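Side-chain contacts in CRISPR-associated endonuclease Cas1 (PDB 4XTK), which probably acts as a metal-dependent endonuclease on double-stranded DNA in the CRISPR adaptive immune system, working as a homodimer together with Cas2: residues T202-L207 / L232-L237; Y209-D214 / M307-L312. All blocks are in the same frame, centred on the assembly; numbering follows the deposited sequence.

Contact 1. Residues T202-L207 / L232-L237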
# COMPACT_ATOMS: atom_id res chain seq x y z
N THR E 202 13.42 -11.29 3.46
CA THR E 202 12.97 -10.08 4.13
C THR E 202 13.70 -8.88 3.55
O THR E 202 13.13 -7.80 3.42
CB THR E 202 13.18 -10.17 5.66
OG1 THR E 202 12.29 -11.16 6.19
CG2 THR E 202 12.90 -8.84 6.34
N THR E 203 14.96 -9.08 3.20
CA THR E 203 15.78 -8.01 2.69
C THR E 203 15.28 -7.56 1.33
O THR E 203 15.07 -6.36 1.10
CB THR E 203 17.25 -8.42 2.58
OG1 THR E 203 17.76 -8.70 3.89
CG2 THR E 203 18.07 -7.30 1.95
N VAL E 204 15.07 -8.53 0.44
CA VAL E 204 14.55 -8.23 -0.88
C VAL E 204 13.19 -7.54 -0.77
O VAL E 204 12.91 -6.58 -1.50
CB VAL E 204 14.41 -9.49 -1.74
CG1 VAL E 204 13.89 -9.13 -3.13
CG2 VAL E 204 15.74 -10.22 -1.84
N LEU E 205 12.37 -8.03 0.15
CA LEU E 205 11.03 -7.47 0.38
C LEU E 205 11.06 -5.98 0.75
O LEU E 205 10.31 -5.18 0.20
CB LEU E 205 10.31 -8.24 1.48
CG LEU E 205 8.89 -7.75 1.76
CD1 LEU E 205 8.07 -7.73 0.48
CD2 LEU E 205 8.21 -8.61 2.82
N SER E 206 11.93 -5.62 1.69
CA SER E 206 11.98 -4.24 2.13
C SER E 206 12.49 -3.35 1.00
O SER E 206 12.08 -2.20 0.87
CB SER E 206 12.85 -4.08 3.39
OG SER E 206 14.22 -4.33 3.12
N LEU E 207 13.38 -3.89 0.17
CA LEU E 207 13.91 -3.13 -0.95
C LEU E 207 12.86 -2.93 -2.05
O LEU E 207 12.84 -1.90 -2.72
CB LEU E 207 15.16 -3.80 -1.52
CG LEU E 207 16.40 -3.69 -0.62
CD1 LEU E 207 17.62 -4.34 -1.27
CD2 LEU E 207 16.71 -2.24 -0.23
N LEU E 232 10.62 -13.66 -3.35
CA LEU E 232 11.14 -15.01 -3.52
C LEU E 232 11.84 -15.18 -4.88
O LEU E 232 12.92 -15.76 -4.97
CB LEU E 232 10.01 -16.03 -3.39
CG LEU E 232 9.23 -16.02 -2.08
CD1 LEU E 232 8.22 -17.16 -2.07
CD2 LEU E 232 10.17 -16.12 -0.87
N ASP E 233 11.23 -14.65 -5.94
CA ASP E 233 11.81 -14.68 -7.27
C ASP E 233 13.21 -14.06 -7.31
O ASP E 233 14.18 -14.69 -7.74
CB ASP E 233 10.90 -13.96 -8.27
CG ASP E 233 9.78 -14.83 -8.79
OD1 ASP E 233 9.54 -15.92 -8.22
OD2 ASP E 233 9.14 -14.42 -9.78
N ILE E 234 13.31 -12.81 -6.86
CA ILE E 234 14.56 -12.07 -6.93
C ILE E 234 15.64 -12.69 -6.02
O ILE E 234 16.81 -12.77 -6.40
CB ILE E 234 14.33 -10.58 -6.56
CG1 ILE E 234 13.32 -9.97 -7.53
CG2 ILE E 234 15.62 -9.79 -6.63
CD1 ILE E 234 13.77 -9.99 -8.99
N ALA E 235 15.24 -13.14 -4.83
CA ALA E 235 16.16 -13.78 -3.89
C ALA E 235 16.91 -14.97 -4.49
O ALA E 235 18.00 -15.32 -4.04
CB ALA E 235 15.42 -14.22 -2.64
N GLU E 236 16.32 -15.61 -5.51
CA GLU E 236 16.95 -16.76 -6.14
C GLU E 236 18.32 -16.42 -6.73
O GLU E 236 19.19 -17.27 -6.82
CB GLU E 236 16.05 -17.35 -7.23
CG GLU E 236 14.68 -17.83 -6.75
CD GLU E 236 14.72 -19.14 -5.96
OE1 GLU E 236 15.81 -19.53 -5.49
OE2 GLU E 236 13.65 -19.78 -5.81
N LEU E 237 18.49 -15.16 -7.11
CA LEU E 237 19.73 -14.72 -7.72
C LEU E 237 20.85 -14.56 -6.69
O LEU E 237 22.03 -14.73 -7.01
CB LEU E 237 19.53 -13.39 -8.44
CG LEU E 237 18.97 -13.39 -9.86
CD1 LEU E 237 17.52 -13.87 -9.90
CD2 LEU E 237 19.09 -12.01 -10.48
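Thr203 O, on the turn that also presents Val204 to Ile234 and Ala235, is gripped by two donors. Leu207 N makes the ordinary helical bond. Ser206 OG adds a second bond of 3.0 Å to Thr203 O, from the same face of the carbonyl plane and tilted 24° from that plane. This polar pairing stays within helix 188-208.

Across the contact everything is apolar. Val204 points toward helix 230-252 and straddles two consecutive residues with its two methyls. CG1 lies opposite the backbone N (chi1 -179°) and meets the branched base of Ile234, 3.7 Å from CB. Ile234 CG2 is also close, 4.0 Å from Val204 CG1, and the side chains meet at a slant. Val204 CG2 rests on Ala235, 4.1 Å from its CB. Ala235 adds only a methyl here, consistent with the close backbones, 6.5 Å between Val204 CA and Ala235 CA.

On helix 230-252, Asp233 OD1 is hydrogen-bonded to His221 ND1, which would orient a histidine that by similarity binds manganese. Glu236, another such ligand, forms a salt bridge with Arg159.

The contact is buried near the centre of the chain. Helix 301-316 packs against Leu207 and Ile234, while helix 103-127 touches Glu236 and Leu237.

Contact 2. Residues Y209-D214 / M307-L312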
# COMPACT_ATOMS: atom_id res chain seq x y z
N TYR E 209 9.68 -2.58 -1.46
CA TYR E 209 8.85 -1.51 -0.92
C TYR E 209 9.46 -0.14 -1.16
O TYR E 209 8.78 0.88 -1.03
CB TYR E 209 8.62 -1.70 0.58
CG TYR E 209 7.51 -2.68 0.95
CD1 TYR E 209 6.28 -2.63 0.32
CD2 TYR E 209 7.70 -3.63 1.95
CE1 TYR E 209 5.27 -3.50 0.66
CE2 TYR E 209 6.70 -4.51 2.31
CZ TYR E 209 5.49 -4.45 1.66
OH TYR E 209 4.49 -5.33 2.02
N GLN E 210 10.74 -0.10 -1.51
CA GLN E 210 11.39 1.16 -1.83
C GLN E 210 11.34 1.42 -3.33
O GLN E 210 11.95 2.36 -3.82
CB GLN E 210 12.84 1.18 -1.33
CG GLN E 210 12.98 0.89 0.16
CD GLN E 210 14.41 0.90 0.65
OE1 GLN E 210 15.34 1.21 -0.11
NE2 GLN E 210 14.61 0.52 1.90
N THR E 211 10.63 0.56 -4.05
CA THR E 211 10.45 0.71 -5.50
C THR E 211 9.00 0.94 -5.90
O THR E 211 8.13 1.14 -5.06
CB THR E 211 10.95 -0.52 -6.30
OG1 THR E 211 10.04 -1.62 -6.10
CG2 THR E 211 12.36 -0.91 -5.88
N HIS E 212 8.76 0.92 -7.21
CA HIS E 212 7.43 1.07 -7.77
C HIS E 212 6.79 -0.30 -8.01
O HIS E 212 5.68 -0.38 -8.56
CB HIS E 212 7.47 1.86 -9.07
CG HIS E 212 7.92 3.27 -8.91
ND1 HIS E 212 8.71 3.91 -9.84
CD2 HIS E 212 7.68 4.18 -7.94
CE1 HIS E 212 8.95 5.15 -9.44
NE2 HIS E 212 8.34 5.34 -8.29
N LEU E 213 7.49 -1.36 -7.62
CA LEU E 213 7.00 -2.73 -7.77
C LEU E 213 6.09 -3.13 -6.63
O LEU E 213 6.24 -2.64 -5.51
CB LEU E 213 8.16 -3.71 -7.88
CG LEU E 213 9.06 -3.61 -9.11
CD1 LEU E 213 10.45 -4.16 -8.82
CD2 LEU E 213 8.42 -4.36 -10.28
N ASP E 214 5.12 -3.99 -6.91
CA ASP E 214 4.36 -4.64 -5.86
C ASP E 214 4.87 -6.06 -5.64
O ASP E 214 4.95 -6.86 -6.59
CB ASP E 214 2.87 -4.66 -6.17
CG ASP E 214 2.03 -5.13 -4.99
OD1 ASP E 214 2.03 -6.34 -4.70
OD2 ASP E 214 1.38 -4.28 -4.35
N MET E 307 19.57 -3.01 -8.08
CA MET E 307 19.75 -2.90 -9.53
C MET E 307 18.88 -3.90 -10.28
O MET E 307 18.30 -3.57 -11.32
CB MET E 307 21.21 -3.10 -9.91
CG MET E 307 22.12 -1.93 -9.54
SD MET E 307 23.83 -2.23 -10.03
CE MET E 307 23.57 -2.91 -11.67
N GLU E 308 18.78 -5.11 -9.74
CA GLU E 308 17.97 -6.15 -10.35
C GLU E 308 16.49 -5.78 -10.33
O GLU E 308 15.76 -6.05 -11.29
CB GLU E 308 18.20 -7.49 -9.64
CG GLU E 308 17.65 -8.69 -10.39
CD GLU E 308 18.33 -8.88 -11.74
OE1 GLU E 308 19.51 -8.51 -11.88
OE2 GLU E 308 17.67 -9.41 -12.66
N LEU E 309 16.07 -5.15 -9.24
CA LEU E 309 14.71 -4.66 -9.12
C LEU E 309 14.44 -3.57 -10.15
O LEU E 309 13.36 -3.53 -10.76
CB LEU E 309 14.47 -4.12 -7.72
CG LEU E 309 14.52 -5.18 -6.63
CD1 LEU E 309 14.36 -4.51 -5.27
CD2 LEU E 309 13.44 -6.25 -6.86
N HIS E 310 15.41 -2.69 -10.35
CA HIS E 310 15.26 -1.62 -11.32
C HIS E 310 15.22 -2.18 -12.74
O HIS E 310 14.58 -1.62 -13.62
CB HIS E 310 16.38 -0.59 -11.19
CG HIS E 310 16.17 0.63 -12.03
ND1 HIS E 310 15.08 1.45 -11.90
CD2 HIS E 310 16.92 1.16 -13.03
CE1 HIS E 310 15.16 2.44 -12.78
NE2 HIS E 310 16.27 2.28 -13.48
N LYS E 311 15.93 -3.29 -12.94
CA LYS E 311 15.94 -3.98 -14.23
C LYS E 311 14.56 -4.52 -14.56
O LYS E 311 14.12 -4.50 -15.71
CB LYS E 311 16.95 -5.12 -14.24
CG LYS E 311 18.14 -4.92 -15.16
CD LYS E 311 19.12 -6.08 -15.07
CE LYS E 311 20.23 -5.82 -14.04
NZ LYS E 311 21.07 -4.63 -14.39
N LEU E 312 13.88 -5.03 -13.54
CA LEU E 312 12.54 -5.56 -13.72
C LEU E 312 11.57 -4.42 -14.00
O LEU E 312 10.67 -4.55 -14.82
CB LEU E 312 12.10 -6.35 -12.50
CG LEU E 312 10.70 -6.96 -12.60
CD1 LEU E 312 10.61 -7.88 -13.81
CD2 LEU E 312 10.33 -7.67 -11.30
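An ST turn in the loop after helix 188-208 brings Thr211 and Leu213 together on the side facing helix 301-316. Its bond runs from Leu213 N to Thr211 OG1, at 3.0 Å and with an N-H...O angle of 158°. The same hydroxyl is hydrogen-bonded to Ile208 O, at the end of the preceding helix. OG1 sits between the backbone N and the carbonyl carbon (chi1 72°), which puts CG2 beside the backbone N, on the side facing the helix. This methyl lies 4.2 Å from Leu309 CD1, and the two side chains run roughly perpendicular to each other.

Leu213 is the more deeply engaged of the two. Its two methyls divide between residues almost one turn apart, Leu309 and Leu312. CD1 lies over the backbone, 3.6 Å from Leu309 O, and also packs beside Leu309 CD2 at 4.1 Å. CD2 meets Leu312 CD2 at 4.0 Å.

In the fold, this loop leads from helix 188-208 toward helix 230-252, and helix 301-316 packs against both of those helices. Leu230 on helix 230-252 touches both Leu213 and Leu312.

No hydrogen bond joins the two segments themselves. Just beyond 307-312, however, Glu313 takes up His212 N through OE2. Tyr209 packs on Arg84 of the second subunit.

Contacts 1 and 2 adjoin, their centres 10 Å apart. Their segments alternate along the chain: 209-214 follows 202-207 closely, and 307-312 packs beside 232-237. Leu309 of contact 2 makes two of the three touches between them. Its CD2 is 3.8 Å from Ile234 CG1, and its CD1 lies 3.9 Å from Leu207 C. A third touch is Leu237 CD2 to Glu308 CD, 3.5 Å. Contact 1 is closer to the predicted manganese site: it contains Glu236, and the side chain of Ala235 is about 7 Å from that of His221 and about 9 Å from that of Glu155. Contact 2 is farther away: Leu309 is about 11 Å from Glu236 and Leu312 about 11 Å from His221, side chain to side chain.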